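Putative glycoside hydrolase (Bacteroides ovatus, PDB 4ONZ) is of unestablished function but has the sequence and successive antiparallel sheets of a beta-propeller family related to glycosidases. Local coordinates at residues A[29-34]-A[95-100]; A[66-71]-A[119-124]; A[81-86]-A[99-104]. One frame throughout, in Å; residues are numbered along the deposited sequence.

Contact 1 of 3, residues A[29-34]-A[95-100]; sequences SPQPTE and MKRLDN
Arg97 and Ser29 are joined by hydrogen bonds that meet on one atom. The guanidinium presents its end, and both nitrogens donate to the carbonyl oxygen of Ser29: Arg97 NH1 to Ser29 O is 3.0 Å and Arg97 NH2 to Ser29 O is 2.9 Å. The acceptor lies close to the guanidinium plane, but one oxygen shared by two N-H groups leaves both bonds bent, at 138° and 142°. Outside the pair, Glu47 forms a salt bridge with NH2 and the hydroxyl of Tyr67 bonds to NE.

Stacking adds a second kind of contact. Gln31 meets Arg97 tip to tip, its amide lying 18° from the guanidinium plane, with Gln31 CD 3.3 Å above that plane and shifted toward the rim. Gln31 NE2 comes within 3.3 Å of Arg97 NH1; both are donors, and no bond joins them.

Van der Waals contact is slight. Thr33 CG2, placed anti to its backbone N, rests 3.4 Å from the carbonyl oxygen Asp99 O, which is hydrogen-bonded to Trp46 NE1, while Thr33 OG1 is bonded to Glu47.

At this surface site, then, the loop before strand 34-37 meets the end of the sheet's outer strand 96-97 chiefly through one arginine, whose charge is probably balanced by Glu47, with the Ser29 carbonyl adding its dipole.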
loop_
_atom_site.group_PDB
_atom_site.type_symbol
_atom_site.label_atom_id
_atom_site.label_comp_id
_atom_site.label_asym_id
_atom_site.label_seq_id
_atom_site.Cartn_x
_atom_site.Cartn_y
_atom_site.Cartn_z
ATOM N N SER A 29 -14.031 -4.983 9.331
ATOM C CA SER A 29 -13.655 -6.036 10.274
ATOM C C SER A 29 -13.969 -7.409 9.673
ATOM O O SER A 29 -14.781 -7.507 8.754
ATOM C CB SER A 29 -14.426 -5.858 11.585
ATOM O OG SER A 29 -14.068 -4.640 12.223
ATOM N N PRO A 30 -13.321 -8.467 10.188
ATOM C CA PRO A 30 -13.561 -9.808 9.656
ATOM C C PRO A 30 -14.990 -10.312 9.857
ATOM O O PRO A 30 -15.692 -9.873 10.781
ATOM C CB PRO A 30 -12.529 -10.693 10.392
ATOM C CG PRO A 30 -11.968 -9.854 11.488
ATOM C CD PRO A 30 -12.153 -8.425 11.086
ATOM N N GLN A 31 -15.395 -11.218 8.971
ATOM C CA GLN A 31 -16.726 -11.816 8.950
ATOM C C GLN A 31 -16.597 -13.253 8.457
ATOM O O GLN A 31 -15.653 -13.562 7.737
ATOM C CB GLN A 31 -17.612 -11.085 7.946
ATOM C CG GLN A 31 -17.834 -9.612 8.204
ATOM C CD GLN A 31 -18.675 -8.969 7.118
ATOM O OE1 GLN A 31 -18.777 -9.481 6.001
ATOM N NE2 GLN A 31 -19.276 -7.839 7.438
ATOM N N PRO A 32 -17.574 -14.120 8.777
ATOM C CA PRO A 32 -17.501 -15.515 8.323
ATOM C C PRO A 32 -18.052 -15.746 6.901
ATOM O O PRO A 32 -18.381 -16.876 6.548
ATOM C CB PRO A 32 -18.340 -16.257 9.376
ATOM C CG PRO A 32 -19.352 -15.253 9.825
ATOM C CD PRO A 32 -18.778 -13.876 9.602
ATOM N N THR A 33 -18.136 -14.688 6.096
ATOM C CA THR A 33 -18.643 -14.754 4.719
ATOM C C THR A 33 -17.903 -15.794 3.880
ATOM O O THR A 33 -16.677 -15.850 3.909
ATOM C CB THR A 33 -18.456 -13.394 4.020
ATOM O OG1 THR A 33 -18.814 -12.342 4.919
ATOM C CG2 THR A 33 -19.295 -13.310 2.740
ATOM N N GLU A 34 -18.646 -16.585 3.112
ATOM C CA GLU A 34 -18.067 -17.641 2.273
ATOM C C GLU A 34 -18.052 -17.319 0.788
ATOM O O GLU A 34 -18.789 -16.452 0.320
ATOM C CB GLU A 34 -18.865 -18.937 2.454
ATOM C CG GLU A 34 -18.742 -19.549 3.833
ATOM C CD GLU A 34 -19.705 -20.694 4.067
ATOM O OE1 GLU A 34 -20.561 -20.976 3.193
ATOM O OE2 GLU A 34 -19.603 -21.312 5.146
HETATM N N MSE A 95 -19.108 1.416 4.719
HETATM C CA MSE A 95 -18.614 0.496 3.699
HETATM C C MSE A 95 -19.645 -0.515 3.277
HETATM O O MSE A 95 -20.291 -1.136 4.117
HETATM C CB MSE A 95 -17.435 -0.280 4.281
HETATM C CG MSE A 95 -16.249 0.582 4.718
HETATM SE SE MSE A 95 -15.238 1.252 3.176
HETATM C CE MSE A 95 -14.622 2.961 3.909
ATOM N N LYS A 96 -19.816 -0.673 1.967
ATOM C CA LYS A 96 -20.705 -1.686 1.397
ATOM C C LYS A 96 -19.765 -2.703 0.755
ATOM O O LYS A 96 -19.071 -2.380 -0.215
ATOM C CB LYS A 96 -21.642 -1.053 0.370
ATOM C CG LYS A 96 -22.611 -2.011 -0.313
ATOM C CD LYS A 96 -23.484 -1.262 -1.314
ATOM C CE LYS A 96 -24.277 -2.200 -2.211
ATOM N NZ LYS A 96 -25.141 -3.138 -1.443
ATOM N N ARG A 97 -19.740 -3.918 1.299
ATOM C CA ARG A 97 -18.816 -4.960 0.850
ATOM C C ARG A 97 -19.458 -6.048 -0.010
ATOM O O ARG A 97 -20.636 -6.335 0.125
ATOM C CB ARG A 97 -18.169 -5.596 2.083
ATOM C CG ARG A 97 -17.344 -4.598 2.883
ATOM C CD ARG A 97 -17.204 -4.975 4.347
ATOM N NE ARG A 97 -16.459 -6.207 4.587
ATOM C CZ ARG A 97 -16.182 -6.668 5.808
ATOM N NH1 ARG A 97 -16.580 -6.001 6.897
ATOM N NH2 ARG A 97 -15.486 -7.783 5.953
ATOM N N LEU A 98 -18.663 -6.637 -0.903
ATOM C CA LEU A 98 -19.112 -7.743 -1.745
ATOM C C LEU A 98 -18.851 -9.040 -0.996
ATOM O O LEU A 98 -17.854 -9.161 -0.266
ATOM C CB LEU A 98 -18.357 -7.778 -3.076
ATOM C CG LEU A 98 -18.478 -6.576 -4.013
ATOM C CD1 LEU A 98 -17.606 -6.782 -5.244
ATOM C CD2 LEU A 98 -19.929 -6.322 -4.405
ATOM N N ASP A 99 -19.737 -10.012 -1.186
ATOM C CA ASP A 99 -19.599 -11.321 -0.543
ATOM C C ASP A 99 -18.453 -12.161 -1.102
ATOM O O ASP A 99 -17.999 -13.090 -0.438
ATOM C CB ASP A 99 -20.896 -12.124 -0.657
ATOM C CG ASP A 99 -21.992 -11.601 0.253
ATOM O OD1 ASP A 99 -21.719 -10.733 1.118
ATOM O OD2 ASP A 99 -23.129 -12.085 0.111
ATOM N N ASN A 100 -18.014 -11.863 -2.322
ATOM C CA ASN A 100 -16.893 -12.576 -2.924
ATOM C C ASN A 100 -15.669 -11.683 -3.032
ATOM O O ASN A 100 -15.801 -10.492 -3.306
ATOM C CB ASN A 100 -17.248 -13.074 -4.324
ATOM C CG ASN A 100 -18.323 -14.150 -4.317
ATOM O OD1 ASN A 100 -18.942 -14.440 -3.289
ATOM N ND2 ASN A 100 -18.560 -14.737 -5.480
#

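Contact 2 of 3, residues A[66-71]-A[119-124]; sequences LYRAED and CEDPRV
The guanidinium of Arg68 lies flat against Glu120, whose CG sits over its centre, 3.7 Å above the plane. The carboxylate of Glu120 is turned only 11° from the guanidinium, so the two groups stack. Glu120 OE2 approaches Arg68 NH2 to 3.5 Å but stands well out of the guanidinium plane, and this salt bridge rests on charge alone, with no N-H directed at the oxygen. At the edge, Arg68 NH1 donates to Asp121 OD1 at 2.9 Å and 149°, on the syn side but tilted well out of the carboxylate plane. Arg68 NH2 also donates, at 2.9 Å, to Glu70 OE2, which is tilted from the guanidinium plane and is met from above its own carboxylate. Ser82 takes the N-H of NE, and Asn53 gives a further bond to Asp121 OD1.

The arginine can span this gap because its chain is extended, with CG anti to the backbone N (chi1 179°). The strands 66-70 and 119-124 run nearly antiparallel with axes 6.4 Å apart, yet no main-chain hydrogen bond joins them. They belong to successive four-stranded antiparallel sheets, 119-124 belonging to strand 118-126 at one edge of the second, which is consistent with two adjacent blades of a propeller meeting face to face.

Further along, contact turns apolar. Pro122 CG lies 3.4 Å from Leu66 O, and Leu66 CD1 meets Val124 CG2 at 3.9 Å, the two side chains crossing at about a right angle. Near the polar end, Asp121 N is buried with no partner in the model, while the side chain of Asp121 comes about 3 Å from a bound unknown ligand.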
loop_
_atom_site.group_PDB
_atom_site.type_symbol
_atom_site.label_atom_id
_atom_site.label_comp_id
_atom_site.label_asym_id
_atom_site.label_seq_id
_atom_site.Cartn_x
_atom_site.Cartn_y
_atom_site.Cartn_z
ATOM N N LEU A 66 -9.894 -1.635 -1.108
ATOM C CA LEU A 66 -9.562 -2.991 -1.530
ATOM C C LEU A 66 -8.672 -3.566 -0.423
ATOM O O LEU A 66 -7.491 -3.253 -0.319
ATOM C CB LEU A 66 -8.860 -2.939 -2.888
ATOM C CG LEU A 66 -9.790 -2.428 -4.004
ATOM C CD1 LEU A 66 -9.046 -1.816 -5.180
ATOM C CD2 LEU A 66 -10.725 -3.534 -4.476
ATOM N N TYR A 67 -9.262 -4.396 0.416
ATOM C CA TYR A 67 -8.581 -4.884 1.603
ATOM C C TYR A 67 -8.028 -6.293 1.531
ATOM O O TYR A 67 -8.622 -7.169 0.932
ATOM C CB TYR A 67 -9.522 -4.778 2.809
ATOM C CG TYR A 67 -10.860 -5.496 2.682
ATOM C CD1 TYR A 67 -11.945 -4.885 2.069
ATOM C CD2 TYR A 67 -11.058 -6.758 3.223
ATOM C CE1 TYR A 67 -13.181 -5.522 1.969
ATOM C CE2 TYR A 67 -12.293 -7.392 3.142
ATOM C CZ TYR A 67 -13.354 -6.768 2.520
ATOM O OH TYR A 67 -14.577 -7.410 2.423
ATOM N N ARG A 68 -6.867 -6.494 2.156
ATOM C CA ARG A 68 -6.329 -7.822 2.325
ATOM C C ARG A 68 -7.204 -8.589 3.318
ATOM O O ARG A 68 -7.502 -8.083 4.399
ATOM C CB ARG A 68 -4.909 -7.774 2.881
ATOM C CG ARG A 68 -4.323 -9.157 3.081
ATOM C CD ARG A 68 -2.887 -9.057 3.533
ATOM N NE ARG A 68 -2.323 -10.328 3.971
ATOM C CZ ARG A 68 -1.098 -10.447 4.480
ATOM N NH1 ARG A 68 -0.319 -9.388 4.579
ATOM N NH2 ARG A 68 -0.640 -11.629 4.879
ATOM N N ALA A 69 -7.598 -9.806 2.954
ATOM C CA ALA A 69 -8.415 -10.650 3.815
ATOM C C ALA A 69 -7.766 -12.007 3.961
ATOM O O ALA A 69 -7.285 -12.564 2.969
ATOM C CB ALA A 69 -9.801 -10.816 3.216
ATOM N N GLU A 70 -7.752 -12.538 5.185
ATOM C CA GLU A 70 -7.218 -13.876 5.435
ATOM C C GLU A 70 -8.279 -14.819 5.985
ATOM O O GLU A 70 -9.121 -14.424 6.806
ATOM C CB GLU A 70 -6.025 -13.846 6.388
ATOM C CG GLU A 70 -4.795 -13.186 5.794
ATOM C CD GLU A 70 -3.559 -13.352 6.655
ATOM O OE1 GLU A 70 -3.664 -13.331 7.902
ATOM O OE2 GLU A 70 -2.468 -13.499 6.073
ATOM N N ASP A 71 -8.206 -16.067 5.524
ATOM C CA ASP A 71 -9.116 -17.139 5.941
ATOM C C ASP A 71 -8.567 -17.858 7.188
ATOM O O ASP A 71 -7.571 -17.414 7.773
ATOM C CB ASP A 71 -9.386 -18.118 4.765
ATOM C CG ASP A 71 -8.126 -18.835 4.246
ATOM O OD1 ASP A 71 -7.077 -18.851 4.937
ATOM O OD2 ASP A 71 -8.205 -19.411 3.125
ATOM N N CYS A 119 -2.767 -13.418 -2.564
ATOM C CA CYS A 119 -2.514 -12.055 -2.971
ATOM C C CYS A 119 -2.672 -11.112 -1.769
ATOM O O CYS A 119 -3.765 -10.966 -1.195
ATOM C CB CYS A 119 -3.527 -11.728 -4.072
ATOM S SG CYS A 119 -3.742 -13.053 -5.308
ATOM N N GLU A 120 -1.567 -10.463 -1.410
ATOM C CA GLU A 120 -1.476 -9.600 -0.245
ATOM C C GLU A 120 -1.164 -8.146 -0.552
ATOM O O GLU A 120 -0.641 -7.806 -1.609
ATOM C CB GLU A 120 -0.294 -10.060 0.640
ATOM C CG GLU A 120 -0.221 -11.545 0.969
ATOM C CD GLU A 120 1.050 -11.930 1.726
ATOM O OE1 GLU A 120 1.971 -11.091 1.826
ATOM O OE2 GLU A 120 1.128 -13.076 2.221
ATOM N N ASP A 121 -1.501 -7.311 0.426
ATOM C CA ASP A 121 -1.088 -5.921 0.502
ATOM C C ASP A 121 -1.136 -5.118 -0.802
ATOM O O ASP A 121 -0.101 -4.747 -1.344
ATOM C CB ASP A 121 0.336 -5.878 1.052
ATOM C CG ASP A 121 0.475 -6.518 2.436
ATOM O OD1 ASP A 121 -0.519 -6.963 3.018
ATOM O OD2 ASP A 121 1.616 -6.564 2.944
ATOM N N PRO A 122 -2.338 -4.831 -1.290
ATOM C CA PRO A 122 -2.460 -4.068 -2.513
ATOM C C PRO A 122 -2.232 -2.565 -2.346
ATOM O O PRO A 122 -2.479 -1.995 -1.280
ATOM C CB PRO A 122 -3.921 -4.297 -2.909
ATOM C CG PRO A 122 -4.620 -4.469 -1.606
ATOM C CD PRO A 122 -3.651 -5.256 -0.773
ATOM N N ARG A 123 -1.755 -1.944 -3.412
ATOM C CA ARG A 123 -1.674 -0.496 -3.518
ATOM C C ARG A 123 -2.228 -0.213 -4.895
ATOM O O ARG A 123 -1.838 -0.869 -5.862
ATOM C CB ARG A 123 -0.247 0.005 -3.363
ATOM C CG ARG A 123 0.251 -0.133 -1.934
ATOM C CD ARG A 123 1.757 -0.133 -1.843
ATOM N NE ARG A 123 2.189 -0.208 -0.445
ATOM C CZ ARG A 123 2.182 -1.315 0.302
ATOM N NH1 ARG A 123 1.786 -2.483 -0.190
ATOM N NH2 ARG A 123 2.603 -1.260 1.566
ATOM N N VAL A 124 -3.148 0.735 -4.984
ATOM C CA VAL A 124 -3.812 1.038 -6.243
ATOM C C VAL A 124 -3.734 2.505 -6.659
ATOM O O VAL A 124 -3.887 3.409 -5.845
ATOM C CB VAL A 124 -5.294 0.607 -6.176
ATOM C CG1 VAL A 124 -6.063 1.054 -7.426
ATOM C CG2 VAL A 124 -5.384 -0.899 -6.001
#

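Contact 3 of 3, residues A[81-86]-A[99-104]; sequences TSRVGY and DNPVLF
Val84 faces both Val102 and Leu103, and the backbone atoms of these three residues form the first shell. Val84 N donates to Leu103 O at 2.8 Å in an almost straight bond (173°). In return, Val102 N donates to Val84 O at 2.7 Å and 158°, while Leu103 N reaches that same oxygen in a weak bond of 3.4 Å. Next to these bonds, the side chains of Val84 and Leu103 lie side by side and point the same way, with Val84 CB 3.9 Å from Leu103 CB. Val102 turns its CG1 to Tyr86 CB at 3.8 Å. On the other side of Val84 in sequence, Arg83 CG packs on Phe104 CB at 3.6 Å, and its extended chain runs alongside the ring of Pro101.

Two residues set against one, on an antiparallel hydrogen-bonded pair of Val84 with Leu103, make a classic beta bulge. By it the segment 99-104 lines the edge of strand 82-89 just past strand 96-97, while the neighbouring residues Arg83 and Gly85 bond to strand 62-70 on the opposite edge.

Beyond the bulge a water continues the attachment: it accepts from Tyr86 N at 2.9 Å and donates to Asn100 O at 2.8 Å. The guanidinium of Arg83 has Thr81 CG2 over the centre of one face and is fixed from outside by a salt bridge from NH1 to Asp71. The ring of Phe104, with CG between the backbone N and the carbonyl carbon (chi1 47°), meets Phe35 edge-to-face, and Leu103 packs on Met134 and Tyr136 of strand 132-139, in the next sheet along the chain.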
loop_
_atom_site.group_PDB
_atom_site.type_symbol
_atom_site.label_atom_id
_atom_site.label_comp_id
_atom_site.label_asym_id
_atom_site.label_seq_id
_atom_site.Cartn_x
_atom_site.Cartn_y
_atom_site.Cartn_z
ATOM N N THR A 81 -4.425 -18.229 3.458
ATOM C CA THR A 81 -4.415 -17.707 2.093
ATOM C C THR A 81 -4.960 -16.276 2.135
ATOM O O THR A 81 -5.974 -16.014 2.785
ATOM C CB THR A 81 -5.259 -18.579 1.139
ATOM O OG1 THR A 81 -4.669 -19.878 1.045
ATOM C CG2 THR A 81 -5.319 -17.965 -0.262
ATOM N N SER A 82 -4.261 -15.361 1.470
ATOM C CA SER A 82 -4.692 -13.960 1.374
ATOM C C SER A 82 -5.470 -13.725 0.087
ATOM O O SER A 82 -5.092 -14.215 -0.991
ATOM C CB SER A 82 -3.504 -12.990 1.406
ATOM O OG SER A 82 -2.997 -12.835 2.705
ATOM N N ARG A 83 -6.567 -12.989 0.209
ATOM C CA ARG A 83 -7.365 -12.584 -0.942
ATOM C C ARG A 83 -7.747 -11.109 -0.757
ATOM O O ARG A 83 -7.725 -10.589 0.357
ATOM C CB ARG A 83 -8.592 -13.482 -1.101
ATOM C CG ARG A 83 -8.248 -14.947 -1.284
ATOM C CD ARG A 83 -9.492 -15.821 -1.320
ATOM N NE ARG A 83 -9.178 -17.245 -1.437
ATOM C CZ ARG A 83 -8.880 -18.065 -0.429
ATOM N NH1 ARG A 83 -8.795 -17.617 0.817
ATOM N NH2 ARG A 83 -8.666 -19.355 -0.667
ATOM N N VAL A 84 -8.085 -10.432 -1.846
ATOM C CA VAL A 84 -8.447 -9.015 -1.786
ATOM C C VAL A 84 -9.965 -8.809 -1.882
ATOM O O VAL A 84 -10.615 -9.299 -2.804
ATOM C CB VAL A 84 -7.758 -8.221 -2.906
ATOM C CG1 VAL A 84 -8.146 -6.753 -2.840
ATOM C CG2 VAL A 84 -6.241 -8.373 -2.789
ATOM N N GLY A 85 -10.501 -8.080 -0.910
ATOM C CA GLY A 85 -11.926 -7.763 -0.845
ATOM C C GLY A 85 -12.187 -6.367 -1.365
ATOM O O GLY A 85 -11.284 -5.538 -1.427
ATOM N N TYR A 86 -13.446 -6.109 -1.689
ATOM C CA TYR A 86 -13.907 -4.833 -2.216
ATOM C C TYR A 86 -14.933 -4.225 -1.260
ATOM O O TYR A 86 -15.843 -4.914 -0.801
ATOM C CB TYR A 86 -14.572 -5.077 -3.573
ATOM C CG TYR A 86 -15.280 -3.886 -4.204
ATOM C CD1 TYR A 86 -16.559 -3.497 -3.787
ATOM C CD2 TYR A 86 -14.703 -3.190 -5.258
ATOM C CE1 TYR A 86 -17.211 -2.423 -4.369
ATOM C CE2 TYR A 86 -15.356 -2.121 -5.864
ATOM C CZ TYR A 86 -16.605 -1.735 -5.413
ATOM O OH TYR A 86 -17.251 -0.668 -6.004
ATOM N N ASP A 99 -19.737 -10.012 -1.186
ATOM C CA ASP A 99 -19.599 -11.321 -0.543
ATOM C C ASP A 99 -18.453 -12.161 -1.102
ATOM O O ASP A 99 -17.999 -13.090 -0.438
ATOM C CB ASP A 99 -20.896 -12.124 -0.657
ATOM C CG ASP A 99 -21.992 -11.601 0.253
ATOM O OD1 ASP A 99 -21.719 -10.733 1.118
ATOM O OD2 ASP A 99 -23.129 -12.085 0.111
ATOM N N ASN A 100 -18.014 -11.863 -2.322
ATOM C CA ASN A 100 -16.893 -12.576 -2.924
ATOM C C ASN A 100 -15.669 -11.683 -3.032
ATOM O O ASN A 100 -15.801 -10.492 -3.306
ATOM C CB ASN A 100 -17.248 -13.074 -4.324
ATOM C CG ASN A 100 -18.323 -14.150 -4.317
ATOM O OD1 ASN A 100 -18.942 -14.440 -3.289
ATOM N ND2 ASN A 100 -18.560 -14.737 -5.480
ATOM N N PRO A 101 -14.465 -12.262 -2.861
ATOM C CA PRO A 101 -13.256 -11.454 -3.006
ATOM C C PRO A 101 -13.062 -11.121 -4.469
ATOM O O PRO A 101 -13.631 -11.801 -5.331
ATOM C CB PRO A 101 -12.154 -12.387 -2.510
ATOM C CG PRO A 101 -12.655 -13.746 -2.859
ATOM C CD PRO A 101 -14.143 -13.676 -2.608
ATOM N N VAL A 102 -12.263 -10.101 -4.758
ATOM C CA VAL A 102 -12.057 -9.675 -6.148
ATOM C C VAL A 102 -10.690 -10.013 -6.736
ATOM O O VAL A 102 -10.483 -9.823 -7.935
ATOM C CB VAL A 102 -12.364 -8.168 -6.335
ATOM C CG1 VAL A 102 -13.828 -7.897 -6.018
ATOM C CG2 VAL A 102 -11.450 -7.306 -5.472
ATOM N N LEU A 103 -9.748 -10.472 -5.908
ATOM C CA LEU A 103 -8.437 -10.932 -6.390
ATOM C C LEU A 103 -8.043 -12.075 -5.473
ATOM O O LEU A 103 -7.986 -11.912 -4.252
ATOM C CB LEU A 103 -7.361 -9.839 -6.383
ATOM C CG LEU A 103 -6.010 -10.257 -6.991
ATOM C CD1 LEU A 103 -6.137 -10.582 -8.464
ATOM C CD2 LEU A 103 -4.955 -9.181 -6.817
ATOM N N PHE A 104 -7.784 -13.226 -6.072
ATOM C CA PHE A 104 -7.506 -14.437 -5.324
ATOM C C PHE A 104 -6.801 -15.465 -6.186
ATOM O O PHE A 104 -6.818 -15.354 -7.414
ATOM C CB PHE A 104 -8.841 -14.999 -4.821
ATOM C CG PHE A 104 -9.922 -15.053 -5.880
ATOM C CD1 PHE A 104 -10.066 -16.171 -6.704
ATOM C CD2 PHE A 104 -10.808 -13.994 -6.044
ATOM C CE1 PHE A 104 -11.055 -16.222 -7.679
ATOM C CE2 PHE A 104 -11.807 -14.041 -7.016
ATOM C CZ PHE A 104 -11.931 -15.156 -7.834
HETATM O O HOH W 1 -15.284 -8.352 -1.615
#

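Contacts 2 and 3 are buried, whereas contact 1 is at the surface, about 20 Å from the chain's centre to its own. All three reach the sheet of strands 50-59, 62-70, 82-89 and 96-97. Contact 1 attaches an outlying loop to its last strand, contact 3 lines the edge of 82-89, and contact 2 sets its strand 62-70 against the following sheet. The chemistry changes accordingly: side chain to backbone in contact 1, main-chain bonding with apolar packing in contact 3, a charge network within a largely buried contact in contact 2. Backbone hydrogen bonds pair Tyr67 with Gly85 and Ala69 with Arg83, connecting contacts 2 and 3, while contacts 1 and 3 share Asp99 and Asn100.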